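Local atomic coordinates of minor capsid protein (Cafeteriavirus-dependent mavirus, PDB entry 6G42), a protein that forms the penton of the mavirus capsid, five single jelly-roll copies assembling into a pentamer that probably closes the icosahedral vertices of the virophage shell. Residues V32-R38 with N271-F277; L51-F56 with L235-K239; F155-D160 with E177-L183; V213-L218 with N230-L235. The contacts are given in a common frame with arbitrary orientation. Numbering follows the deposited sequence.

Interaction 1: residues V32-R38 with N271-F277; sequences VSVDIFR and NRFNLSF
Arg-272 lays its guanidinium flat on the ring of Phe-37: Arg-272 CZ sits 4.1 Å from the Phe-37 ring centroid, 8° off the normal, with the planes at 22°, a stacked cation-pi pair with chi1 p for Arg-272 and t for Phe-37. Beneath it run two extended strands, antiparallel at 162° with axes 4.7 Å apart. Val-34 and Leu-275 form a hydrogen-bonded pair (Val-34 N to Leu-275 O 2.8 Å, Leu-275 N to Val-34 O 2.9 Å), as do Ile-36 and Phe-273 (3.0 Å from Ile-36 N to Phe-273 O, 3.1 Å from Phe-273 N to Ile-36 O). This pairing of 33-37 with 272-281 belongs to one sheet of the jelly-roll sandwich. Its inner face carries Ile-36, whose CB lies 4.2 Å over the Phe-273 ring centroid and whose CD1 meets Leu-275 CD1 at 3.6 Å; Leu-275 packs onward against Leu-299 and Leu-301 of strand 296-305. The other face, apart from Phe-37, is polar, with Asn-274 ND2 donating to Asp-35 OD1 (2.8 Å) and Ser-33 OG (3.3 Å).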
# COMPACT_ATOMS: atom_id res chain seq x y z
N VAL C 32 -10.95 14.81 -27.11
CA VAL C 32 -10.95 13.35 -27.08
C VAL C 32 -12.40 12.90 -27.21
O VAL C 32 -13.21 13.11 -26.30
CB VAL C 32 -10.34 12.80 -25.77
CG1 VAL C 32 -10.57 11.30 -25.65
CG2 VAL C 32 -8.85 13.10 -25.71
N SER C 33 -12.72 12.28 -28.34
CA SER C 33 -14.08 11.87 -28.64
C SER C 33 -14.10 10.64 -29.53
O SER C 33 -13.18 10.42 -30.31
CB SER C 33 -14.81 13.02 -29.32
OG SER C 33 -16.20 12.77 -29.37
N VAL C 34 -15.13 9.81 -29.37
CA VAL C 34 -15.29 8.60 -30.18
C VAL C 34 -16.74 8.38 -30.55
O VAL C 34 -17.63 8.47 -29.69
CB VAL C 34 -14.85 7.31 -29.44
CG1 VAL C 34 -14.66 6.19 -30.45
CG2 VAL C 34 -13.57 7.51 -28.68
N ASP C 35 -16.97 8.05 -31.81
CA ASP C 35 -18.26 7.56 -32.28
C ASP C 35 -18.20 6.05 -32.36
O ASP C 35 -17.51 5.49 -33.21
CB ASP C 35 -18.61 8.15 -33.65
CG ASP C 35 -18.86 9.65 -33.61
OD1 ASP C 35 -19.51 10.14 -32.65
OD2 ASP C 35 -18.42 10.34 -34.55
N ILE C 36 -18.92 5.39 -31.45
CA ILE C 36 -19.16 3.95 -31.54
C ILE C 36 -20.30 3.77 -32.54
O ILE C 36 -21.38 4.31 -32.33
CB ILE C 36 -19.56 3.32 -30.18
CG1 ILE C 36 -18.35 3.25 -29.23
CG2 ILE C 36 -20.16 1.93 -30.36
CD1 ILE C 36 -18.08 4.52 -28.46
N PHE C 37 -20.05 3.01 -33.60
CA PHE C 37 -21.03 2.79 -34.66
C PHE C 37 -20.92 1.33 -35.11
O PHE C 37 -19.83 0.87 -35.46
CB PHE C 37 -20.76 3.77 -35.81
CG PHE C 37 -21.80 3.80 -36.93
CD1 PHE C 37 -23.10 3.28 -36.77
CD2 PHE C 37 -21.48 4.41 -38.14
CE1 PHE C 37 -24.02 3.34 -37.82
CE2 PHE C 37 -22.40 4.47 -39.18
CZ PHE C 37 -23.67 3.94 -39.02
N ARG C 38 -22.04 0.60 -35.06
CA ARG C 38 -22.07 -0.84 -35.36
C ARG C 38 -23.13 -1.24 -36.38
O ARG C 38 -24.06 -0.48 -36.66
CB ARG C 38 -22.27 -1.62 -34.06
CG ARG C 38 -21.19 -1.33 -33.03
CD ARG C 38 -21.08 -2.44 -31.99
NE ARG C 38 -20.52 -3.67 -32.56
CZ ARG C 38 -19.23 -3.88 -32.83
NH1 ARG C 38 -18.32 -2.94 -32.59
NH2 ARG C 38 -18.86 -5.05 -33.34
N ASN C 271 -28.11 1.97 -31.83
CA ASN C 271 -27.14 1.44 -32.78
C ASN C 271 -25.75 2.10 -32.69
O ASN C 271 -24.72 1.47 -32.94
CB ASN C 271 -27.72 1.65 -34.18
CG ASN C 271 -27.02 0.86 -35.25
OD1 ASN C 271 -26.29 -0.10 -34.97
ND2 ASN C 271 -27.26 1.24 -36.49
N ARG C 272 -25.75 3.39 -32.35
CA ARG C 272 -24.54 4.18 -32.23
C ARG C 272 -24.68 5.22 -31.13
O ARG C 272 -25.79 5.60 -30.76
CB ARG C 272 -24.23 4.86 -33.57
CG ARG C 272 -25.27 5.85 -34.05
CD ARG C 272 -25.09 6.23 -35.51
NE ARG C 272 -24.00 7.18 -35.72
CZ ARG C 272 -23.67 7.70 -36.91
NH1 ARG C 272 -24.34 7.38 -38.01
NH2 ARG C 272 -22.66 8.56 -36.99
N PHE C 273 -23.54 5.68 -30.63
CA PHE C 273 -23.49 6.77 -29.65
C PHE C 273 -22.10 7.40 -29.59
O PHE C 273 -21.14 6.84 -30.11
CB PHE C 273 -23.93 6.30 -28.25
CG PHE C 273 -23.11 5.17 -27.70
CD1 PHE C 273 -23.42 3.85 -28.01
CD2 PHE C 273 -22.04 5.42 -26.84
CE1 PHE C 273 -22.68 2.80 -27.49
CE2 PHE C 273 -21.29 4.37 -26.32
CZ PHE C 273 -21.61 3.06 -26.65
N ASN C 274 -22.04 8.56 -28.96
CA ASN C 274 -20.82 9.33 -28.80
C ASN C 274 -20.31 9.22 -27.36
O ASN C 274 -21.11 9.18 -26.42
CB ASN C 274 -21.07 10.79 -29.14
CG ASN C 274 -19.80 11.61 -29.18
OD1 ASN C 274 -19.48 12.34 -28.23
ND2 ASN C 274 -19.05 11.49 -30.27
N LEU C 275 -18.99 9.15 -27.20
CA LEU C 275 -18.33 9.28 -25.90
C LEU C 275 -17.28 10.37 -26.04
O LEU C 275 -16.56 10.41 -27.04
CB LEU C 275 -17.66 7.98 -25.48
CG LEU C 275 -18.55 6.76 -25.26
CD1 LEU C 275 -17.70 5.51 -25.07
CD2 LEU C 275 -19.45 6.96 -24.06
N SER C 276 -17.18 11.23 -25.03
CA SER C 276 -16.10 12.22 -24.95
C SER C 276 -15.62 12.41 -23.52
O SER C 276 -16.38 12.23 -22.58
CB SER C 276 -16.54 13.56 -25.55
OG SER C 276 -17.85 13.90 -25.16
N PHE C 277 -14.34 12.78 -23.40
CA PHE C 277 -13.68 13.01 -22.12
C PHE C 277 -13.63 14.51 -21.79
O PHE C 277 -13.24 15.33 -22.62
CB PHE C 277 -12.26 12.41 -22.13
CG PHE C 277 -12.23 10.91 -22.01
CD1 PHE C 277 -12.55 10.10 -23.10
CD2 PHE C 277 -11.90 10.30 -20.81
CE1 PHE C 277 -12.52 8.72 -22.99
CE2 PHE C 277 -11.87 8.92 -20.69
CZ PHE C 277 -12.18 8.13 -21.78

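Interaction 2: residues L51-F56 with L235-K239; sequences LIVEEF and LTNYK
This is a buried, almost entirely apolar contact without backbone pairing between strands of different sheets, in the hydrophobic interior of the jelly-roll sandwich. Strands 51-56 and 236-239 run in roughly the same direction, 38° apart, with axes 8.5 Å from each other at closest approach. That spacing leaves room for interdigitating side chains. The nearest CA atoms are those of Val-53 and Thr-236, at 6.4 Å. At one end Leu-51 CD2 meets Leu-235 CD2 at 3.7 Å. Val-53, in t, brings CG2 to 3.6 Å from Leu-235 O and to 4.0 Å from Thr-236 CB. At the other end Phe-56, chi1 p, sets CZ 3.8 Å from Tyr-238 CB, while Tyr-238 is in t; the Phe-56 edge points to the Tyr-238 face in an offset edge-to-face pair, centroids 5.8 Å apart and planes at 71°. Both strands are extended except at Glu-54 (phi/psi -66/-48): there a classic beta bulge, Glu-54 and Glu-55 opposite Lys-300, separates Val-53 from Phe-56, so that both of these point inward. Strands 248-264 and 296-305 flank 49-62 in its own sheet, whereas across the gap Ile-206 of strand 201-207 packs against both Val-53 and Thr-236.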
# COMPACT_ATOMS: atom_id res chain seq x y z
N LEU C 51 -25.08 0.03 -17.25
CA LEU C 51 -23.80 0.40 -17.87
C LEU C 51 -22.77 0.75 -16.79
O LEU C 51 -23.05 1.57 -15.90
CB LEU C 51 -23.97 1.60 -18.79
CG LEU C 51 -22.70 2.29 -19.30
CD1 LEU C 51 -21.91 1.38 -20.23
CD2 LEU C 51 -23.08 3.57 -20.02
N ILE C 52 -21.58 0.16 -16.90
CA ILE C 52 -20.44 0.52 -16.06
C ILE C 52 -19.17 0.60 -16.91
O ILE C 52 -18.93 -0.25 -17.78
CB ILE C 52 -20.25 -0.45 -14.87
CG1 ILE C 52 -19.09 -0.02 -13.98
CG2 ILE C 52 -20.04 -1.89 -15.32
CD1 ILE C 52 -19.17 -0.60 -12.58
N VAL C 53 -18.37 1.65 -16.66
CA VAL C 53 -17.08 1.82 -17.30
C VAL C 53 -16.08 0.98 -16.51
O VAL C 53 -15.67 1.36 -15.42
CB VAL C 53 -16.65 3.31 -17.33
CG1 VAL C 53 -15.27 3.50 -17.96
CG2 VAL C 53 -17.70 4.14 -18.08
N GLU C 54 -15.71 -0.17 -17.08
CA GLU C 54 -14.76 -1.10 -16.46
C GLU C 54 -13.34 -0.50 -16.37
O GLU C 54 -12.70 -0.55 -15.32
CB GLU C 54 -14.73 -2.42 -17.25
CG GLU C 54 -13.77 -3.50 -16.76
CD GLU C 54 -14.19 -4.17 -15.45
OE1 GLU C 54 -15.34 -3.93 -14.98
OE2 GLU C 54 -13.37 -4.94 -14.90
N GLU C 55 -12.86 0.05 -17.48
CA GLU C 55 -11.46 0.48 -17.58
C GLU C 55 -11.26 1.54 -18.67
O GLU C 55 -11.88 1.47 -19.73
CB GLU C 55 -10.60 -0.76 -17.83
CG GLU C 55 -9.20 -0.56 -18.41
CD GLU C 55 -8.43 -1.87 -18.54
OE1 GLU C 55 -9.07 -2.93 -18.76
OE2 GLU C 55 -7.18 -1.85 -18.43
N PHE C 56 -10.42 2.52 -18.37
CA PHE C 56 -9.86 3.40 -19.40
C PHE C 56 -8.38 3.68 -19.17
O PHE C 56 -7.84 3.42 -18.09
CB PHE C 56 -10.69 4.69 -19.59
CG PHE C 56 -10.62 5.67 -18.45
CD1 PHE C 56 -9.53 6.53 -18.30
CD2 PHE C 56 -11.69 5.80 -17.56
CE1 PHE C 56 -9.49 7.45 -17.26
CE2 PHE C 56 -11.65 6.72 -16.53
CZ PHE C 56 -10.55 7.55 -16.38
N LEU C 235 -20.93 9.14 -17.31
CA LEU C 235 -20.73 7.67 -17.33
C LEU C 235 -19.70 7.14 -16.32
O LEU C 235 -19.81 6.00 -15.87
CB LEU C 235 -20.37 7.20 -18.74
CG LEU C 235 -21.37 7.56 -19.84
CD1 LEU C 235 -21.00 6.83 -21.12
CD2 LEU C 235 -22.81 7.24 -19.45
N THR C 236 -18.69 7.95 -16.00
CA THR C 236 -17.82 7.69 -14.86
C THR C 236 -17.19 9.00 -14.38
O THR C 236 -17.10 9.97 -15.13
CB THR C 236 -16.73 6.62 -15.16
OG1 THR C 236 -16.08 6.21 -13.95
CG2 THR C 236 -15.68 7.12 -16.16
N ASN C 237 -16.80 9.01 -13.10
CA ASN C 237 -16.13 10.14 -12.45
C ASN C 237 -14.80 9.66 -11.92
O ASN C 237 -14.76 8.97 -10.90
CB ASN C 237 -16.94 10.61 -11.24
CG ASN C 237 -18.08 11.51 -11.61
OD1 ASN C 237 -18.83 11.24 -12.55
ND2 ASN C 237 -18.24 12.59 -10.85
N TYR C 238 -13.72 10.02 -12.60
CA TYR C 238 -12.38 9.74 -12.10
C TYR C 238 -11.92 10.96 -11.32
O TYR C 238 -11.83 12.05 -11.87
CB TYR C 238 -11.42 9.46 -13.25
CG TYR C 238 -10.00 9.19 -12.82
CD1 TYR C 238 -9.60 7.91 -12.46
CD2 TYR C 238 -9.06 10.21 -12.78
CE1 TYR C 238 -8.30 7.65 -12.06
CE2 TYR C 238 -7.75 9.96 -12.38
CZ TYR C 238 -7.38 8.68 -12.03
OH TYR C 238 -6.09 8.42 -11.63
N LYS C 239 -11.66 10.78 -10.03
CA LYS C 239 -11.04 11.81 -9.21
C LYS C 239 -9.56 11.90 -9.54
O LYS C 239 -8.87 10.88 -9.53
CB LYS C 239 -11.21 11.51 -7.73
CG LYS C 239 -10.75 12.62 -6.79
CD LYS C 239 -11.71 13.80 -6.85
CE LYS C 239 -11.16 15.03 -6.16
NZ LYS C 239 -12.06 16.18 -6.47

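Interaction 3: residues F155-D160 with E177-L183; sequences FIMFND and EYSLVIL
Three backbone hydrogen bonds tie these antiparallel segments together, their short strands 155-158 and 179-181 diverging at 134° with axes 4.7 Å apart at closest approach. Phe-158 and Ser-179 form a hydrogen-bonded pair, Phe-158 N to Ser-179 O and Ser-179 N to Phe-158 O both 2.9 Å; further along, Val-181 N gives to Ile-156 O at 2.8 Å. Past the strand, Glu-177 OE2 accepts from Asp-160 N (3.1 Å), at the start of helix 160-165. Asn-159, chi1 p, is the N-cap: its OD1 reaches Met-162 N weakly, and its ND2 gives to the carbonyl of Asp-72. Tyr-178 OH is hydrogen-bonded to Gln-74 OE1, and Ser-179 OG to Asp-173 and to Arg-25 of the third subunit; Gln-294 of that subunit hydrogen-bonds to Asp-160 OD2. Apolar side chains pack on both faces. Val-181 CG2 lies 3.9 Å over the Phe-158 ring centroid on one; on the other, Met-157 CE touches Tyr-178 CB at 3.4 Å and Phe-155 CD2 meets Leu-180 CD1 at 3.6 Å. These are adjacent strands of an antiparallel five-stranded sheet, inserted between jelly-roll strands as a separate lobe, with an Asn N-cap where strand gives way to helix.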
# COMPACT_ATOMS: atom_id res chain seq x y z
N PHE C 155 10.46 40.36 8.33
CA PHE C 155 9.70 39.13 8.07
C PHE C 155 9.13 39.16 6.65
O PHE C 155 9.05 40.21 6.02
CB PHE C 155 8.52 39.03 9.03
CG PHE C 155 8.86 38.48 10.38
CD1 PHE C 155 9.48 37.24 10.52
CD2 PHE C 155 8.51 39.19 11.54
CE1 PHE C 155 9.78 36.73 11.78
CE2 PHE C 155 8.80 38.68 12.79
CZ PHE C 155 9.44 37.45 12.91
N ILE C 156 8.73 37.98 6.17
CA ILE C 156 7.92 37.84 4.95
C ILE C 156 6.47 37.62 5.39
O ILE C 156 6.21 36.83 6.29
CB ILE C 156 8.39 36.66 4.08
CG1 ILE C 156 9.83 36.87 3.61
CG2 ILE C 156 7.48 36.47 2.87
CD1 ILE C 156 10.51 35.62 3.09
N MET C 157 5.55 38.31 4.72
CA MET C 157 4.11 38.23 5.00
C MET C 157 3.39 37.47 3.89
O MET C 157 3.68 37.70 2.72
CB MET C 157 3.49 39.63 5.07
CG MET C 157 3.97 40.50 6.21
SD MET C 157 3.56 42.24 5.93
CE MET C 157 1.77 42.20 5.87
N PHE C 158 2.47 36.59 4.27
CA PHE C 158 1.59 35.87 3.35
C PHE C 158 0.15 36.26 3.71
O PHE C 158 -0.23 36.20 4.89
CB PHE C 158 1.72 34.35 3.56
CG PHE C 158 2.88 33.69 2.82
CD1 PHE C 158 4.06 34.37 2.52
CD2 PHE C 158 2.79 32.35 2.49
CE1 PHE C 158 5.10 33.73 1.87
CE2 PHE C 158 3.83 31.70 1.84
CZ PHE C 158 4.99 32.40 1.53
N ASN C 159 -0.65 36.63 2.72
CA ASN C 159 -2.09 36.85 2.94
C ASN C 159 -2.82 35.51 3.06
O ASN C 159 -2.19 34.45 2.95
CB ASN C 159 -2.70 37.75 1.84
CG ASN C 159 -2.87 37.05 0.51
OD1 ASN C 159 -2.12 36.14 0.17
ND2 ASN C 159 -3.83 37.51 -0.28
N ASP C 160 -4.13 35.54 3.29
CA ASP C 160 -4.87 34.32 3.63
C ASP C 160 -4.94 33.26 2.52
O ASP C 160 -4.99 32.07 2.82
CB ASP C 160 -6.28 34.64 4.13
CG ASP C 160 -6.90 33.50 4.92
OD1 ASP C 160 -6.21 32.91 5.78
OD2 ASP C 160 -8.09 33.18 4.67
N GLU C 177 -5.87 39.69 7.70
CA GLU C 177 -5.45 39.19 6.38
C GLU C 177 -4.06 38.55 6.36
O GLU C 177 -3.90 37.44 5.85
CB GLU C 177 -5.52 40.33 5.35
CG GLU C 177 -5.39 39.90 3.89
CD GLU C 177 -6.44 38.88 3.47
OE1 GLU C 177 -7.62 39.04 3.86
OE2 GLU C 177 -6.10 37.93 2.75
N TYR C 178 -3.06 39.24 6.91
CA TYR C 178 -1.64 38.86 6.73
C TYR C 178 -1.05 38.08 7.92
O TYR C 178 -1.44 38.30 9.06
CB TYR C 178 -0.80 40.11 6.45
CG TYR C 178 -1.34 40.95 5.30
CD1 TYR C 178 -1.22 40.52 3.98
CD2 TYR C 178 -1.99 42.16 5.54
CE1 TYR C 178 -1.73 41.27 2.93
CE2 TYR C 178 -2.50 42.92 4.50
CZ TYR C 178 -2.37 42.47 3.20
OH TYR C 178 -2.88 43.22 2.16
N SER C 179 -0.12 37.18 7.61
CA SER C 179 0.55 36.33 8.61
C SER C 179 2.05 36.30 8.35
O SER C 179 2.48 36.31 7.20
CB SER C 179 0.00 34.90 8.56
OG SER C 179 -1.39 34.85 8.83
N LEU C 180 2.84 36.25 9.43
CA LEU C 180 4.31 36.26 9.34
C LEU C 180 4.89 34.86 9.13
O LEU C 180 4.51 33.92 9.82
CB LEU C 180 4.92 36.84 10.63
CG LEU C 180 4.52 38.25 11.05
CD1 LEU C 180 5.04 38.55 12.45
CD2 LEU C 180 5.02 39.30 10.06
N VAL C 181 5.82 34.75 8.18
CA VAL C 181 6.54 33.50 7.94
C VAL C 181 7.73 33.43 8.89
O VAL C 181 8.71 34.18 8.74
CB VAL C 181 7.01 33.39 6.47
CG1 VAL C 181 7.76 32.09 6.23
CG2 VAL C 181 5.82 33.48 5.53
N ILE C 182 7.64 32.53 9.87
CA ILE C 182 8.71 32.31 10.85
C ILE C 182 9.87 31.54 10.19
O ILE C 182 9.67 30.42 9.71
CB ILE C 182 8.17 31.57 12.09
CG1 ILE C 182 7.21 32.48 12.86
CG2 ILE C 182 9.31 31.12 13.01
CD1 ILE C 182 6.32 31.77 13.85
N LEU C 183 11.05 32.15 10.19
CA LEU C 183 12.25 31.57 9.57
C LEU C 183 13.41 31.54 10.57
O LEU C 183 13.78 32.58 11.12
CB LEU C 183 12.66 32.41 8.36
CG LEU C 183 11.62 32.57 7.25
CD1 LEU C 183 12.06 33.62 6.25
CD2 LEU C 183 11.36 31.24 6.56

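Interaction 4: residues V213-L218 with N230-L235; sequences VSYELL and NTGVFL
Val-233, in t, makes the apolar centre: its CG2 sits 3.5 Å from the Tyr-215 ring centroid, 12° off the normal, in a close CH-pi contact, and its CG1 meets Val-213 CG1 at 3.4 Å. Val-213 CG1 also reaches Leu-235 CD2 at 3.9 Å. Toward the far end Leu-218 CD1 lies 4.2 Å from Phe-234 CE1 and 3.9 Å from Gly-232 N. It can come so close because Gly-232 has no side chain; a CB there would crowd Leu-218 and clash with the Phe-234 ring. The backbones are extended up to Phe-234 and run antiparallel, their end-to-end directions 133° apart. Glu-216 pairs with Gly-232 through two hydrogen bonds, Glu-216 N to Gly-232 O at 2.7 Å and Gly-232 N to Glu-216 O at 3.1 Å; Leu-217 and Thr-231 form the non-hydrogen-bonded pair, CA atoms 4.8 Å apart, and Leu-218 N then gives to Asn-230 O at 2.9 Å. The polar edge faces the third subunit: Glu-216 hydrogen-bonds to Asn-12 and forms a salt bridge with Lys-300, both of that subunit, whose Arg-38 hydrogen-bonds to the carbonyls of Leu-218 and Asn-230. Asn-230 ND2 turns back to Pro-219 O. Together the segments form a two-stranded beta-hairpin whose eleven-residue connection contains no helix or strand, an excursion from the jelly-roll that takes part in the subunit interface of the pentamer.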
# COMPACT_ATOMS: atom_id res chain seq x y z
N VAL C 213 -29.16 6.84 -21.59
CA VAL C 213 -28.72 6.48 -20.25
C VAL C 213 -29.35 7.46 -19.25
O VAL C 213 -29.64 8.61 -19.59
CB VAL C 213 -27.17 6.48 -20.16
CG1 VAL C 213 -26.60 7.89 -20.26
CG2 VAL C 213 -26.69 5.80 -18.89
N SER C 214 -29.56 6.99 -18.02
CA SER C 214 -30.14 7.83 -16.98
C SER C 214 -29.19 8.97 -16.63
O SER C 214 -27.97 8.77 -16.54
CB SER C 214 -30.46 7.00 -15.74
OG SER C 214 -31.35 7.69 -14.90
N TYR C 215 -29.74 10.16 -16.44
CA TYR C 215 -28.97 11.36 -16.13
C TYR C 215 -28.70 11.39 -14.64
O TYR C 215 -29.47 10.84 -13.86
CB TYR C 215 -29.74 12.62 -16.53
CG TYR C 215 -29.86 12.91 -18.02
CD1 TYR C 215 -30.49 12.00 -18.89
CD2 TYR C 215 -29.38 14.11 -18.57
CE1 TYR C 215 -30.61 12.27 -20.25
CE2 TYR C 215 -29.50 14.38 -19.93
CZ TYR C 215 -30.12 13.46 -20.76
OH TYR C 215 -30.24 13.73 -22.11
N GLU C 216 -27.61 12.03 -14.24
CA GLU C 216 -27.36 12.35 -12.83
C GLU C 216 -28.02 13.69 -12.51
O GLU C 216 -28.15 14.54 -13.39
CB GLU C 216 -25.85 12.42 -12.52
CG GLU C 216 -25.06 11.13 -12.77
CD GLU C 216 -23.72 11.09 -12.05
OE1 GLU C 216 -23.19 12.15 -11.66
OE2 GLU C 216 -23.16 9.99 -11.86
N LEU C 217 -28.44 13.87 -11.26
CA LEU C 217 -29.13 15.09 -10.82
C LEU C 217 -28.10 16.11 -10.35
O LEU C 217 -27.26 15.79 -9.52
CB LEU C 217 -30.12 14.79 -9.69
CG LEU C 217 -31.12 13.64 -9.91
CD1 LEU C 217 -32.08 13.57 -8.73
CD2 LEU C 217 -31.89 13.78 -11.22
N LEU C 218 -28.19 17.34 -10.88
CA LEU C 218 -27.19 18.40 -10.66
C LEU C 218 -27.77 19.61 -9.90
O LEU C 218 -28.98 19.80 -9.87
CB LEU C 218 -26.64 18.88 -12.01
CG LEU C 218 -25.58 18.01 -12.71
CD1 LEU C 218 -25.34 18.50 -14.12
CD2 LEU C 218 -24.28 17.98 -11.93
N ASN C 230 -31.77 20.73 -12.91
CA ASN C 230 -30.60 20.58 -13.77
C ASN C 230 -30.15 19.12 -13.76
O ASN C 230 -30.13 18.47 -12.70
CB ASN C 230 -29.47 21.50 -13.30
CG ASN C 230 -28.34 21.63 -14.32
OD1 ASN C 230 -28.39 21.08 -15.42
ND2 ASN C 230 -27.30 22.37 -13.94
N THR C 231 -29.81 18.60 -14.94
CA THR C 231 -29.38 17.21 -15.11
C THR C 231 -28.17 17.12 -16.04
O THR C 231 -27.80 18.09 -16.69
CB THR C 231 -30.52 16.32 -15.67
OG1 THR C 231 -30.91 16.77 -16.97
CG2 THR C 231 -31.73 16.32 -14.74
N GLY C 232 -27.55 15.94 -16.07
CA GLY C 232 -26.41 15.68 -16.94
C GLY C 232 -26.06 14.21 -17.06
O GLY C 232 -26.28 13.43 -16.14
N VAL C 233 -25.50 13.84 -18.22
CA VAL C 233 -25.08 12.47 -18.51
C VAL C 233 -23.60 12.34 -18.15
O VAL C 233 -22.75 13.00 -18.74
CB VAL C 233 -25.28 12.12 -19.99
CG1 VAL C 233 -24.79 10.71 -20.29
CG2 VAL C 233 -26.75 12.25 -20.37
N PHE C 234 -23.33 11.51 -17.15
CA PHE C 234 -21.99 11.24 -16.64
C PHE C 234 -21.87 9.72 -16.56
O PHE C 234 -22.62 9.09 -15.82
CB PHE C 234 -21.81 11.84 -15.24
CG PHE C 234 -21.73 13.35 -15.19
CD1 PHE C 234 -22.81 14.14 -15.54
CD2 PHE C 234 -20.57 13.98 -14.73
CE1 PHE C 234 -22.73 15.53 -15.48
CE2 PHE C 234 -20.49 15.36 -14.66
CZ PHE C 234 -21.57 16.14 -15.03
N LEU C 235 -20.93 9.14 -17.31
CA LEU C 235 -20.73 7.67 -17.33
C LEU C 235 -19.70 7.14 -16.32
O LEU C 235 -19.81 6.00 -15.87
CB LEU C 235 -20.37 7.20 -18.74
CG LEU C 235 -21.37 7.56 -19.84
CD1 LEU C 235 -21.00 6.83 -21.12
CD2 LEU C 235 -22.81 7.24 -19.45

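In the fold
Interactions 1, 2 and 4 cluster at the jelly-roll end of the chain, whereas interaction 3 lies on the opposite side of its centre, about 43 to 51 Å from them between centres. Interaction 2 is the buried core, joining two sheets through packing, without backbone pairing; interactions 1 and 4 pair backbones and are only partly buried. Leu-235 links all three: it belongs to interactions 2 and 4, and its CD1 packs against Leu-275 CD2 of interaction 1 at 3.3 Å. Interaction 3 is also buried, but in the separate lobe. Subunit contacts make a further tie, since Arg-38 of one copy holds Leu-218 and Asn-230 of the next, connecting interaction 1 to interaction 4 between neighbours.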